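Local coordinates for Serine/threonine protein phosphatase Stp1 (Streptococcus agalactiae, PDB 2PK0) that removes phosphate from phosphoserine and phosphothreonine residues of proteins as a magnesium-binding bacterial phosphatase of the PP2C family, probably in signalling, at residues M6-L11 against I25-N30; S82-N87 against N175-D180; T210-E215 against Q223-L228. All blocks are in the same frame, centred on the assembly; numbering follows the deposited sequence.

Overall arrangement
Along the chain the three contacts come in series, each closing its own loop before the next opens, so none nests in or crosses another. Interaction 1 closes a loop of 13 intervening residues and brings strand 6-13 of one antiparallel sheet over strand 23-29 of the other. Interaction 2, with 87 residues between its segments, ties helix 72-96 to the loop entering strand 180-185. Interaction 3 closes a short loop of seven intervening residues between helices 205-212 and 218-231. Interactions 2 and 3 have centres about 33 Å apart, on opposite sides of the chain's centre; interactions 1 and 3 touch through Leu11, which packs on Gln223 and Ile226.

Interaction 1 of 3, residues M6-L11 against I25-N30; sequences MEISLL and INQFEN
Leu10 overlaps residues 25-27 of strand 23-29 with both of its methyl groups. CG stands anti to the carbonyl carbon (chi1 -56°), and the two branches divide the work: CD2 crosses obliquely to the side-chain tip of Ile25, 3.8 Å from Ile25 CD1, while CD1 lies over the backbone, 3.7 Å from Gln27 N. Gln27 has CG in the crowded position between N and carbonyl carbon (chi1 67°) and then runs extended, so that it meets Ile8 tip to tip, with Gln27 OE1 3.4 Å from Ile8 CD1. No hydrogen bond joins the segments, and the axes of segments 6-11 and 25-29 pass 7.4 Å apart at 151°; this is face-to-face packing between the two antiparallel sheets of the PP2C beta-sandwich. Each strand is hydrogen-bonded within its own sheet, Ser9 with Leu242 and Asn26 with Ile38. Ile25 also packs on Thr239 and Ala241, and Ile8 on Ile37, which continues the interface on neighbouring strands. Ser9 points to the other side of its sheet, where OG bonds to Asp219 OD1 of helix 218-231. Behind strand 23-29, Asn26 touches Val57 of helix 48-64, and its OD1 receives Gln27 N at 2.9 Å from above the carbonyl plane.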
ATOM      1  N   MET A   6      14.930 -12.827  -1.696  1.00 44.11           N
ATOM      2  CA  MET A   6      14.066 -11.909  -0.985  1.00 42.09           C
ATOM      3  C   MET A   6      12.895 -12.617  -0.355  1.00 38.40           C
ATOM      4  O   MET A   6      12.224 -13.398  -1.016  1.00 38.95           O
ATOM      5  CB  MET A   6      13.558 -10.835  -1.927  1.00 43.40           C
ATOM      6  CG  MET A   6      14.379  -9.590  -1.844  1.00 45.55           C
ATOM      7  SD  MET A   6      13.859  -8.418  -3.076  1.00 50.03           S
ATOM      8  CE  MET A   6      15.425  -7.606  -3.404  1.00 47.22           C
ATOM      9  N   GLU A   7      12.637 -12.326   0.919  1.00 34.50           N
ATOM     10  CA  GLU A   7      11.558 -12.987   1.632  1.00 32.27           C
ATOM     11  C   GLU A   7      10.385 -12.032   1.743  1.00 33.52           C
ATOM     12  O   GLU A   7      10.561 -10.880   2.168  1.00 33.06           O
ATOM     13  CB  GLU A   7      12.006 -13.457   3.022  1.00 28.77           C
ATOM     14  CG  GLU A   7      11.021 -14.402   3.654  1.00 30.70           C
ATOM     15  CD  GLU A   7      11.262 -14.663   5.143  1.00 34.63           C
ATOM     16  OE1 GLU A   7      12.289 -14.186   5.692  1.00 32.71           O
ATOM     17  OE2 GLU A   7      10.396 -15.351   5.767  1.00 34.49           O
ATOM     18  N   ILE A   8       9.195 -12.500   1.360  1.00 30.83           N
ATOM     19  CA  ILE A   8       7.986 -11.679   1.457  1.00 28.01           C
ATOM     20  C   ILE A   8       7.056 -12.176   2.576  1.00 27.62           C
ATOM     21  O   ILE A   8       6.804 -13.375   2.687  1.00 29.14           O
ATOM     22  CB  ILE A   8       7.215 -11.698   0.122  1.00 27.35           C
ATOM     23  CG1 ILE A   8       8.079 -11.161  -1.020  1.00 27.73           C
ATOM     24  CG2 ILE A   8       5.903 -10.902   0.204  1.00 27.72           C
ATOM     25  CD1 ILE A   8       7.355 -11.244  -2.414  1.00 26.81           C
ATOM     26  N   SER A   9       6.534 -11.264   3.394  1.00 26.29           N
ATOM     27  CA  SER A   9       5.553 -11.626   4.420  1.00 25.04           C
ATOM     28  C   SER A   9       4.285 -10.753   4.340  1.00 26.23           C
ATOM     29  O   SER A   9       4.374  -9.525   4.404  1.00 23.77           O
ATOM     30  CB  SER A   9       6.187 -11.481   5.798  1.00 25.12           C
ATOM     31  OG  SER A   9       5.349 -11.961   6.827  1.00 29.04           O
ATOM     32  N   LEU A  10       3.113 -11.392   4.217  1.00 25.41           N
ATOM     33  CA  LEU A  10       1.836 -10.673   4.141  1.00 25.27           C
ATOM     34  C   LEU A  10       1.011 -10.915   5.401  1.00 27.10           C
ATOM     35  O   LEU A  10       0.967 -12.028   5.895  1.00 28.23           O
ATOM     36  CB  LEU A  10       1.030 -11.139   2.925  1.00 24.58           C
ATOM     37  CG  LEU A  10       1.617 -11.083   1.505  1.00 25.38           C
ATOM     38  CD1 LEU A  10       0.570 -11.502   0.539  1.00 24.98           C
ATOM     39  CD2 LEU A  10       2.118  -9.718   1.101  1.00 23.76           C
ATOM     40  N   LEU A  11       0.363  -9.880   5.929  1.00 27.17           N
ATOM     41  CA  LEU A  11      -0.535 -10.052   7.069  1.00 27.30           C
ATOM     42  C   LEU A  11      -1.633  -9.007   7.039  1.00 30.31           C
ATOM     43  O   LEU A  11      -1.372  -7.825   6.763  1.00 32.91           O
ATOM     44  CB  LEU A  11       0.209  -9.960   8.424  1.00 25.90           C
ATOM     45  CG  LEU A  11      -0.602 -10.328   9.701  1.00 24.18           C
ATOM     46  CD1 LEU A  11      -1.161 -11.760   9.630  1.00 21.98           C
ATOM     47  CD2 LEU A  11       0.174 -10.156  10.984  1.00 22.08           C
ATOM     48  N   ILE A  25      -4.997  -7.723   0.745  1.00 28.05           N
ATOM     49  CA  ILE A  25      -3.584  -7.878   0.351  1.00 27.75           C
ATOM     50  C   ILE A  25      -3.281  -9.265  -0.267  1.00 27.89           C
ATOM     51  O   ILE A  25      -3.839 -10.290   0.171  1.00 27.15           O
ATOM     52  CB  ILE A  25      -2.642  -7.588   1.537  1.00 28.13           C
ATOM     53  CG1 ILE A  25      -1.234  -7.219   1.063  1.00 29.20           C
ATOM     54  CG2 ILE A  25      -2.597  -8.743   2.508  1.00 27.07           C
ATOM     55  CD1 ILE A  25      -0.284  -6.940   2.220  1.00 27.20           C
ATOM     56  N   ASN A  26      -2.440  -9.284  -1.307  1.00 23.84           N
ATOM     57  CA  ASN A  26      -2.036 -10.518  -1.949  1.00 24.22           C
ATOM     58  C   ASN A  26      -0.750 -10.330  -2.762  1.00 28.78           C
ATOM     59  O   ASN A  26      -0.343  -9.199  -3.065  1.00 27.57           O
ATOM     60  CB  ASN A  26      -3.151 -11.061  -2.839  1.00 28.01           C
ATOM     61  CG  ASN A  26      -3.226 -12.589  -2.836  1.00 29.47           C
ATOM     62  OD1 ASN A  26      -2.283 -13.266  -2.435  1.00 31.33           O
ATOM     63  ND2 ASN A  26      -4.352 -13.133  -3.294  1.00 26.89           N
ATOM     64  N   GLN A  27      -0.100 -11.444  -3.094  1.00 28.65           N
ATOM     65  CA  GLN A  27       1.049 -11.424  -3.974  1.00 27.26           C
ATOM     66  C   GLN A  27       0.794 -12.311  -5.188  1.00 27.49           C
ATOM     67  O   GLN A  27      -0.080 -13.173  -5.159  1.00 29.00           O
ATOM     68  CB  GLN A  27       2.316 -11.843  -3.239  1.00 25.49           C
ATOM     69  CG  GLN A  27       2.337 -13.288  -2.792  1.00 27.29           C
ATOM     70  CD  GLN A  27       3.624 -13.644  -2.030  1.00 28.28           C
ATOM     71  OE1 GLN A  27       4.728 -13.440  -2.530  1.00 27.80           O
ATOM     72  NE2 GLN A  27       3.476 -14.170  -0.819  1.00 24.67           N
ATOM     73  N   PHE A  28       1.518 -12.057  -6.273  1.00 24.00           N
ATOM     74  CA  PHE A  28       1.297 -12.739  -7.538  1.00 25.02           C
ATOM     75  C   PHE A  28       2.657 -12.861  -8.178  1.00 26.93           C
ATOM     76  O   PHE A  28       3.595 -12.235  -7.736  1.00 26.69           O
ATOM     77  CB  PHE A  28       0.339 -11.932  -8.464  1.00 23.27           C
ATOM     78  CG  PHE A  28      -0.973 -11.593  -7.819  1.00 23.90           C
ATOM     79  CD1 PHE A  28      -1.159 -10.360  -7.167  1.00 23.93           C
ATOM     80  CD2 PHE A  28      -2.005 -12.525  -7.793  1.00 20.64           C
ATOM     81  CE1 PHE A  28      -2.348 -10.076  -6.519  1.00 20.84           C
ATOM     82  CE2 PHE A  28      -3.200 -12.247  -7.167  1.00 18.68           C
ATOM     83  CZ  PHE A  28      -3.379 -11.020  -6.528  1.00 21.60           C
ATOM     84  N   GLU A  29       2.759 -13.661  -9.232  1.00 32.29           N
ATOM     85  CA  GLU A  29       4.002 -13.792  -9.979  1.00 35.58           C
ATOM     86  C   GLU A  29       3.690 -13.987 -11.467  1.00 37.58           C
ATOM     87  O   GLU A  29       2.881 -14.841 -11.828  1.00 37.48           O
ATOM     88  CB  GLU A  29       4.811 -14.966  -9.431  1.00 36.76           C
ATOM     89  CG  GLU A  29       6.117 -15.187 -10.141  1.00 42.43           C
ATOM     90  CD  GLU A  29       7.060 -16.112  -9.379  1.00 45.86           C
ATOM     91  OE1 GLU A  29       7.363 -15.820  -8.193  1.00 46.84           O
ATOM     92  OE2 GLU A  29       7.505 -17.119  -9.979  1.00 45.37           O
ATOM     93  N   ASN A  30       4.320 -13.196 -12.335  1.00 38.66           N
ATOM     94  CA  ASN A  30       4.061 -13.298 -13.771  1.00 37.90           C
ATOM     95  C   ASN A  30       4.851 -14.427 -14.426  1.00 39.63           C
ATOM     96  O   ASN A  30       5.614 -15.100 -13.726  1.00 41.06           O
ATOM     97  CB  ASN A  30       4.226 -11.937 -14.465  1.00 36.85           C
ATOM     98  CG  ASN A  30       5.644 -11.620 -14.862  1.00 37.62           C
ATOM     99  OD1 ASN A  30       6.601 -12.153 -14.303  1.00 40.87           O
ATOM    100  ND2 ASN A  30       5.790 -10.727 -15.838  1.00 33.34           N
TER

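Interaction 2 of 3, residues S82-N87 against N175-D180; sequences SIETEN and NPVEPD
Glu84 leaves helix 72-96 with CG anti to the backbone N (chi1 -159°) and then bends at chi2 (37°), which swings the carboxylate toward the loop 175-180. Val177 sets CG1 anti to the carbonyl carbon and CG2 in the crowded position between N and carbonyl carbon, so its two methyls face different residues of the helix. The one clear hydrogen bond across the contact runs from Val177 N to Glu84 OE1, 3.1 Å long with an N-H...O angle of 148°. It uses the syn lone pair of OE1, on the side of the other carboxylate oxygen. Glu84 OE1 also lies 3.6 Å from Pro176 CB, and the carboxylate therefore sits against the aliphatic part of the proline as well as the amide that follows it.

Beside this bond the side chains of Ile83 and Asn87 pack on the two methyls of Val177. The apolar pair is Ile83 with Val177, which cross at about a right angle, Ile83 CG2 and Val177 CG2 being 3.7 Å apart. Asn87 approaches the other branch, CG1, tip to tip: its CG is also anti to the backbone N, and Asn87 CG comes to 3.9 Å from Val177 CG1. Val177 thus meets the adjacent Ile83 and Glu84, and Asn87 one turn further on, where Asn87 N bonds to Ile83 O at 2.9 Å. Ile83 further packs on Ala119 of strand 115-121 and on Ile171, and Val177 touches Gln169.

Beyond Pro179, which packs on Val121, the chain enters strand 180-185 by the backbone bonding of Asp180 with His120. The contact joins one of the helices covering the PP2C beta-sandwich to the loop leading into an outermost strand of the sheet that this helix flanks.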
ATOM      1  N   SER A  82      -3.590  -0.429 -16.238  1.00 38.80           N
ATOM      2  CA  SER A  82      -4.494  -1.268 -15.425  1.00 38.06           C
ATOM      3  C   SER A  82      -5.223  -0.508 -14.320  1.00 38.62           C
ATOM      4  O   SER A  82      -6.372  -0.807 -13.989  1.00 38.26           O
ATOM      5  CB  SER A  82      -3.723  -2.412 -14.762  1.00 37.39           C
ATOM      6  OG  SER A  82      -2.844  -3.039 -15.677  1.00 41.06           O
ATOM      7  N   ILE A  83      -4.542   0.460 -13.733  1.00 39.67           N
ATOM      8  CA  ILE A  83      -5.148   1.270 -12.693  1.00 40.40           C
ATOM      9  C   ILE A  83      -6.257   2.176 -13.254  1.00 41.32           C
ATOM     10  O   ILE A  83      -7.278   2.365 -12.612  1.00 42.46           O
ATOM     11  CB  ILE A  83      -4.061   2.027 -11.902  1.00 41.06           C
ATOM     12  CG1 ILE A  83      -3.234   1.013 -11.109  1.00 39.73           C
ATOM     13  CG2 ILE A  83      -4.641   3.087 -10.972  1.00 39.38           C
ATOM     14  CD1 ILE A  83      -2.207   1.644 -10.262  1.00 40.87           C
ATOM     15  N   GLU A  84      -6.105   2.676 -14.474  1.00 41.51           N
ATOM     16  CA  GLU A  84      -7.201   3.431 -15.053  1.00 41.12           C
ATOM     17  C   GLU A  84      -8.409   2.562 -15.406  1.00 41.05           C
ATOM     18  O   GLU A  84      -9.554   2.984 -15.209  1.00 40.88           O
ATOM     19  CB  GLU A  84      -6.756   4.283 -16.243  1.00 44.36           C
ATOM     20  CG  GLU A  84      -7.722   5.428 -16.543  1.00 47.81           C
ATOM     21  CD  GLU A  84      -8.305   6.053 -15.270  1.00 51.00           C
ATOM     22  OE1 GLU A  84      -7.541   6.670 -14.472  1.00 53.54           O
ATOM     23  OE2 GLU A  84      -9.535   5.932 -15.071  1.00 48.30           O
ATOM     24  N   THR A  85      -8.169   1.343 -15.886  1.00 38.18           N
ATOM     25  CA  THR A  85      -9.288   0.488 -16.221  1.00 40.45           C
ATOM     26  C   THR A  85     -10.019   0.004 -14.963  1.00 41.18           C
ATOM     27  O   THR A  85     -11.237  -0.151 -14.971  1.00 43.74           O
ATOM     28  CB  THR A  85      -8.895  -0.693 -17.134  1.00 42.81           C
ATOM     29  OG1 THR A  85      -8.192  -1.680 -16.377  1.00 46.28           O
ATOM     30  CG2 THR A  85      -8.041  -0.212 -18.327  1.00 43.12           C
ATOM     31  N   GLU A  86      -9.279  -0.179 -13.875  1.00 40.22           N
ATOM     32  CA  GLU A  86      -9.868  -0.561 -12.599  1.00 37.63           C
ATOM     33  C   GLU A  86     -10.613   0.602 -11.920  1.00 36.79           C
ATOM     34  O   GLU A  86     -11.655   0.400 -11.293  1.00 37.06           O
ATOM     35  CB  GLU A  86      -8.788  -1.143 -11.688  1.00 38.27           C
ATOM     36  CG  GLU A  86      -9.283  -2.192 -10.733  1.00 40.56           C
ATOM     37  CD  GLU A  86      -9.730  -3.477 -11.422  1.00 42.36           C
ATOM     38  OE1 GLU A  86      -9.254  -3.783 -12.544  1.00 42.39           O
ATOM     39  OE2 GLU A  86     -10.562  -4.193 -10.813  1.00 43.24           O
ATOM     40  N   ASN A  87     -10.068   1.808 -12.061  1.00 35.56           N
ATOM     41  CA  ASN A  87     -10.707   3.041 -11.598  1.00 36.68           C
ATOM     42  C   ASN A  87     -12.116   3.233 -12.165  1.00 37.91           C
ATOM     43  O   ASN A  87     -13.069   3.492 -11.434  1.00 37.12           O
ATOM     44  CB  ASN A  87      -9.855   4.236 -11.999  1.00 36.68           C
ATOM     45  CG  ASN A  87     -10.426   5.537 -11.523  1.00 38.62           C
ATOM     46  OD1 ASN A  87     -10.586   6.485 -12.294  1.00 41.74           O
ATOM     47  ND2 ASN A  87     -10.738   5.602 -10.248  1.00 37.10           N
ATOM     48  N   ASN A 175     -13.249  11.290 -12.040  1.00 50.57           N
ATOM     49  CA  ASN A 175     -12.093  11.777 -12.790  1.00 52.32           C
ATOM     50  C   ASN A 175     -11.047  10.667 -12.888  1.00 51.68           C
ATOM     51  O   ASN A 175     -11.038   9.773 -12.043  1.00 54.24           O
ATOM     52  CB  ASN A 175     -11.496  12.994 -12.069  1.00 55.91           C
ATOM     53  CG  ASN A 175     -12.508  14.109 -11.874  1.00 58.62           C
ATOM     54  OD1 ASN A 175     -13.461  14.231 -12.642  1.00 59.01           O
ATOM     55  ND2 ASN A 175     -12.310  14.924 -10.841  1.00 59.06           N
ATOM     56  N   PRO A 176     -10.179  10.694 -13.921  1.00 48.55           N
ATOM     57  CA  PRO A 176      -9.059   9.730 -13.937  1.00 46.77           C
ATOM     58  C   PRO A 176      -8.118   9.893 -12.732  1.00 44.28           C
ATOM     59  O   PRO A 176      -7.975  11.008 -12.223  1.00 44.56           O
ATOM     60  CB  PRO A 176      -8.311  10.075 -15.233  1.00 47.08           C
ATOM     61  CG  PRO A 176      -9.300  10.835 -16.070  1.00 48.15           C
ATOM     62  CD  PRO A 176     -10.183  11.566 -15.113  1.00 48.11           C
ATOM     63  N   VAL A 177      -7.504   8.806 -12.262  1.00 41.22           N
ATOM     64  CA  VAL A 177      -6.593   8.925 -11.123  1.00 39.21           C
ATOM     65  C   VAL A 177      -5.220   9.293 -11.613  1.00 39.13           C
ATOM     66  O   VAL A 177      -4.862   8.959 -12.731  1.00 40.07           O
ATOM     67  CB  VAL A 177      -6.494   7.648 -10.235  1.00 37.95           C
ATOM     68  CG1 VAL A 177      -7.751   7.443  -9.428  1.00 36.27           C
ATOM     69  CG2 VAL A 177      -6.209   6.439 -11.058  1.00 38.60           C
ATOM     70  N   GLU A 178      -4.466  10.001 -10.776  1.00 41.45           N
ATOM     71  CA  GLU A 178      -3.062  10.300 -11.032  1.00 43.87           C
ATOM     72  C   GLU A 178      -2.199   9.564  -9.999  1.00 41.33           C
ATOM     73  O   GLU A 178      -1.885  10.130  -8.958  1.00 42.22           O
ATOM     74  CB  GLU A 178      -2.798  11.807 -10.888  1.00 45.87           C
ATOM     75  CG  GLU A 178      -3.863  12.745 -11.474  1.00 50.06           C
ATOM     76  CD  GLU A 178      -3.765  14.186 -10.930  1.00 51.30           C
ATOM     77  OE1 GLU A 178      -2.642  14.643 -10.623  1.00 54.81           O
ATOM     78  OE2 GLU A 178      -4.811  14.860 -10.802  1.00 52.95           O
ATOM     79  N   PRO A 179      -1.817   8.306 -10.271  1.00 38.31           N
ATOM     80  CA  PRO A 179      -0.953   7.594  -9.321  1.00 34.88           C
ATOM     81  C   PRO A 179       0.473   8.114  -9.301  1.00 34.22           C
ATOM     82  O   PRO A 179       0.927   8.688 -10.286  1.00 34.83           O
ATOM     83  CB  PRO A 179      -0.958   6.159  -9.841  1.00 35.52           C
ATOM     84  CG  PRO A 179      -1.306   6.269 -11.273  1.00 37.23           C
ATOM     85  CD  PRO A 179      -2.156   7.486 -11.445  1.00 36.28           C
ATOM     86  N   ASP A 180       1.171   7.939  -8.176  1.00 34.54           N
ATOM     87  CA  ASP A 180       2.583   8.294  -8.102  1.00 31.49           C
ATOM     88  C   ASP A 180       3.370   7.051  -8.417  1.00 31.15           C
ATOM     89  O   ASP A 180       3.077   5.998  -7.880  1.00 31.92           O
ATOM     90  CB  ASP A 180       2.973   8.747  -6.698  1.00 34.60           C
ATOM     91  CG  ASP A 180       2.364  10.069  -6.308  1.00 36.66           C
ATOM     92  OD1 ASP A 180       2.008  10.854  -7.213  1.00 37.38           O
ATOM     93  OD2 ASP A 180       2.251  10.318  -5.083  1.00 39.02           O
TER

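Interaction 3 of 3, residues T210-E215 against Q223-L228; sequences TVLTQE and QDLITL
Gln223 O is gripped by two donors from the same residue one turn on, Thr227 N at 3.1 Å and Thr227 OG1 at 2.8 Å, the hydroxyl coming from above the carbonyl plane. This double hold lies within helix 218-231, which packs against helix 205-212 on the outer face of one sheet of the PP2C beta-sandwich. Between the helices the packing is mainly apolar and centres on buried Val211. Its CG1 is anti to the backbone N (chi1 169°) and reaches Asp224, with Val211 CG1 3.7 Å from Asp224 CB. Leu225, whose CG is anti to the carbonyl carbon (chi1 -77°), crosses Val211 obliquely and lays CD2 against it, Leu225 CD2 to Val211 CB being 3.8 Å. Leu228 adds a looser touch on the other valine branch. Lys216 of the connection pairs with Asp224 of the second helix, in a salt bridge from NZ to OD2, while Lys221 NZ of helix 218-231 reaches back and donates to Leu212 O. Leu212 also packs on Tyr191, Val193 and Leu242, and Leu212 CD2 lies 4.3 Å from Leu225 CD1.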
ATOM      1  N   THR A 210      12.017  -0.253  14.977  1.00 30.93           N
ATOM      2  CA  THR A 210      12.365  -0.986  16.183  1.00 31.10           C
ATOM      3  C   THR A 210      11.932  -2.445  16.120  1.00 33.68           C
ATOM      4  O   THR A 210      12.701  -3.336  16.489  1.00 37.83           O
ATOM      5  CB  THR A 210      11.756  -0.282  17.402  1.00 31.36           C
ATOM      6  OG1 THR A 210      12.552   0.867  17.692  1.00 32.86           O
ATOM      7  CG2 THR A 210      11.667  -1.199  18.647  1.00 31.57           C
ATOM      8  N   VAL A 211      10.720  -2.692  15.623  1.00 31.79           N
ATOM      9  CA  VAL A 211      10.173  -4.044  15.601  1.00 31.35           C
ATOM     10  C   VAL A 211      10.994  -4.912  14.657  1.00 33.65           C
ATOM     11  O   VAL A 211      11.308  -6.065  14.947  1.00 35.11           O
ATOM     12  CB  VAL A 211       8.690  -4.051  15.182  1.00 30.40           C
ATOM     13  CG1 VAL A 211       8.206  -5.462  14.903  1.00 27.92           C
ATOM     14  CG2 VAL A 211       7.818  -3.410  16.249  1.00 26.84           C
ATOM     15  N   LEU A 212      11.417  -4.315  13.554  1.00 36.50           N
ATOM     16  CA  LEU A 212      12.090  -5.061  12.513  1.00 36.61           C
ATOM     17  C   LEU A 212      13.564  -5.284  12.794  1.00 40.60           C
ATOM     18  O   LEU A 212      14.206  -6.046  12.084  1.00 40.82           O
ATOM     19  CB  LEU A 212      11.909  -4.352  11.180  1.00 34.99           C
ATOM     20  CG  LEU A 212      10.482  -4.100  10.682  1.00 34.01           C
ATOM     21  CD1 LEU A 212      10.569  -3.425   9.327  1.00 31.57           C
ATOM     22  CD2 LEU A 212       9.657  -5.400  10.608  1.00 32.08           C
ATOM     23  N   THR A 213      14.094  -4.639  13.840  1.00 45.84           N
ATOM     24  CA  THR A 213      15.524  -4.749  14.183  1.00 48.24           C
ATOM     25  C   THR A 213      15.885  -5.959  15.002  1.00 47.09           C
ATOM     26  O   THR A 213      17.051  -6.270  15.144  1.00 51.88           O
ATOM     27  CB  THR A 213      16.066  -3.503  14.915  1.00 51.40           C
ATOM     28  OG1 THR A 213      17.422  -3.263  14.495  1.00 52.76           O
ATOM     29  CG2 THR A 213      15.963  -3.635  16.458  1.00 49.34           C
ATOM     30  N   GLN A 214      14.886  -6.666  15.499  1.00 47.37           N
ATOM     31  CA  GLN A 214      15.102  -7.819  16.340  1.00 46.83           C
ATOM     32  C   GLN A 214      15.650  -8.996  15.549  1.00 49.33           C
ATOM     33  O   GLN A 214      15.733  -8.967  14.319  1.00 50.78           O
ATOM     34  CB  GLN A 214      13.773  -8.239  16.962  1.00 47.58           C
ATOM     35  CG  GLN A 214      12.985  -7.137  17.658  1.00 46.75           C
ATOM     36  CD  GLN A 214      11.681  -7.668  18.229  1.00 49.47           C
ATOM     37  OE1 GLN A 214      10.662  -7.786  17.522  1.00 50.57           O
ATOM     38  NE2 GLN A 214      11.703  -8.003  19.520  1.00 49.74           N
ATOM     39  N   GLU A 215      16.033 -10.039  16.265  1.00 50.88           N
ATOM     40  CA  GLU A 215      16.362 -11.295  15.625  1.00 52.27           C
ATOM     41  C   GLU A 215      15.179 -12.214  15.862  1.00 48.16           C
ATOM     42  O   GLU A 215      15.076 -12.875  16.895  1.00 45.44           O
ATOM     43  CB  GLU A 215      17.678 -11.872  16.160  1.00 55.31           C
ATOM     44  CG  GLU A 215      18.929 -11.172  15.582  1.00 59.58           C
ATOM     45  CD  GLU A 215      20.239 -11.883  15.929  1.00 61.22           C
ATOM     46  OE1 GLU A 215      20.213 -13.122  16.121  1.00 64.05           O
ATOM     47  OE2 GLU A 215      21.293 -11.202  16.004  1.00 63.29           O
ATOM     48  N   GLN A 223       3.634 -10.036  12.749  1.00 33.10           N
ATOM     49  CA  GLN A 223       2.688 -10.279  13.842  1.00 33.18           C
ATOM     50  C   GLN A 223       2.882  -9.270  14.971  1.00 33.80           C
ATOM     51  O   GLN A 223       1.914  -8.751  15.513  1.00 36.85           O
ATOM     52  CB  GLN A 223       2.801 -11.729  14.360  1.00 33.57           C
ATOM     53  CG  GLN A 223       1.699 -12.156  15.336  1.00 35.15           C
ATOM     54  CD  GLN A 223       0.300 -11.773  14.849  1.00 38.94           C
ATOM     55  OE1 GLN A 223      -0.344 -10.862  15.402  1.00 35.48           O
ATOM     56  NE2 GLN A 223      -0.173 -12.461  13.792  1.00 38.82           N
ATOM     57  N   ASP A 224       4.136  -8.958  15.282  1.00 33.20           N
ATOM     58  CA  ASP A 224       4.460  -7.953  16.297  1.00 33.35           C
ATOM     59  C   ASP A 224       4.027  -6.551  15.919  1.00 29.69           C
ATOM     60  O   ASP A 224       3.711  -5.754  16.781  1.00 32.31           O
ATOM     61  CB  ASP A 224       5.966  -7.921  16.564  1.00 36.09           C
ATOM     62  CG  ASP A 224       6.446  -9.088  17.393  1.00 37.39           C
ATOM     63  OD1 ASP A 224       5.617  -9.880  17.877  1.00 39.42           O
ATOM     64  OD2 ASP A 224       7.669  -9.201  17.569  1.00 39.29           O
ATOM     65  N   LEU A 225       4.036  -6.255  14.629  1.00 29.59           N
ATOM     66  CA  LEU A 225       3.600  -4.962  14.119  1.00 27.77           C
ATOM     67  C   LEU A 225       2.102  -4.749  14.324  1.00 30.83           C
ATOM     68  O   LEU A 225       1.686  -3.662  14.727  1.00 29.30           O
ATOM     69  CB  LEU A 225       3.943  -4.821  12.636  1.00 25.71           C
ATOM     70  CG  LEU A 225       5.386  -4.510  12.227  1.00 24.85           C
ATOM     71  CD1 LEU A 225       5.492  -4.413  10.708  1.00 25.74           C
ATOM     72  CD2 LEU A 225       5.855  -3.218  12.838  1.00 23.34           C
ATOM     73  N   ILE A 226       1.292  -5.780  14.070  1.00 31.16           N
ATOM     74  CA  ILE A 226      -0.148  -5.593  14.198  1.00 33.65           C
ATOM     75  C   ILE A 226      -0.604  -5.665  15.654  1.00 34.95           C
ATOM     76  O   ILE A 226      -1.568  -4.993  16.039  1.00 36.72           O
ATOM     77  CB  ILE A 226      -1.003  -6.486  13.213  1.00 35.17           C
ATOM     78  CG1 ILE A 226      -1.050  -7.939  13.658  1.00 37.73           C
ATOM     79  CG2 ILE A 226      -0.485  -6.390  11.766  1.00 30.49           C
ATOM     80  CD1 ILE A 226      -2.194  -8.280  14.562  1.00 43.00           C
ATOM     81  N   THR A 227       0.099  -6.476  16.452  1.00 36.03           N
ATOM     82  CA  THR A 227      -0.150  -6.588  17.893  1.00 33.19           C
ATOM     83  C   THR A 227       0.071  -5.233  18.538  1.00 32.84           C
ATOM     84  O   THR A 227      -0.802  -4.735  19.248  1.00 33.02           O
ATOM     85  CB  THR A 227       0.787  -7.630  18.545  1.00 34.82           C
ATOM     86  OG1 THR A 227       0.527  -8.919  17.979  1.00 37.10           O
ATOM     87  CG2 THR A 227       0.587  -7.707  20.061  1.00 32.46           C
ATOM     88  N   LEU A 228       1.215  -4.617  18.237  1.00 31.62           N
ATOM     89  CA  LEU A 228       1.510  -3.259  18.698  1.00 32.79           C
ATOM     90  C   LEU A 228       0.505  -2.216  18.205  1.00 32.42           C
ATOM     91  O   LEU A 228       0.108  -1.342  18.965  1.00 33.12           O
ATOM     92  CB  LEU A 228       2.930  -2.841  18.296  1.00 32.58           C
ATOM     93  CG  LEU A 228       3.405  -1.519  18.900  1.00 32.88           C
ATOM     94  CD1 LEU A 228       3.268  -1.537  20.423  1.00 30.80           C
ATOM     95  CD2 LEU A 228       4.825  -1.184  18.478  1.00 33.18           C
TER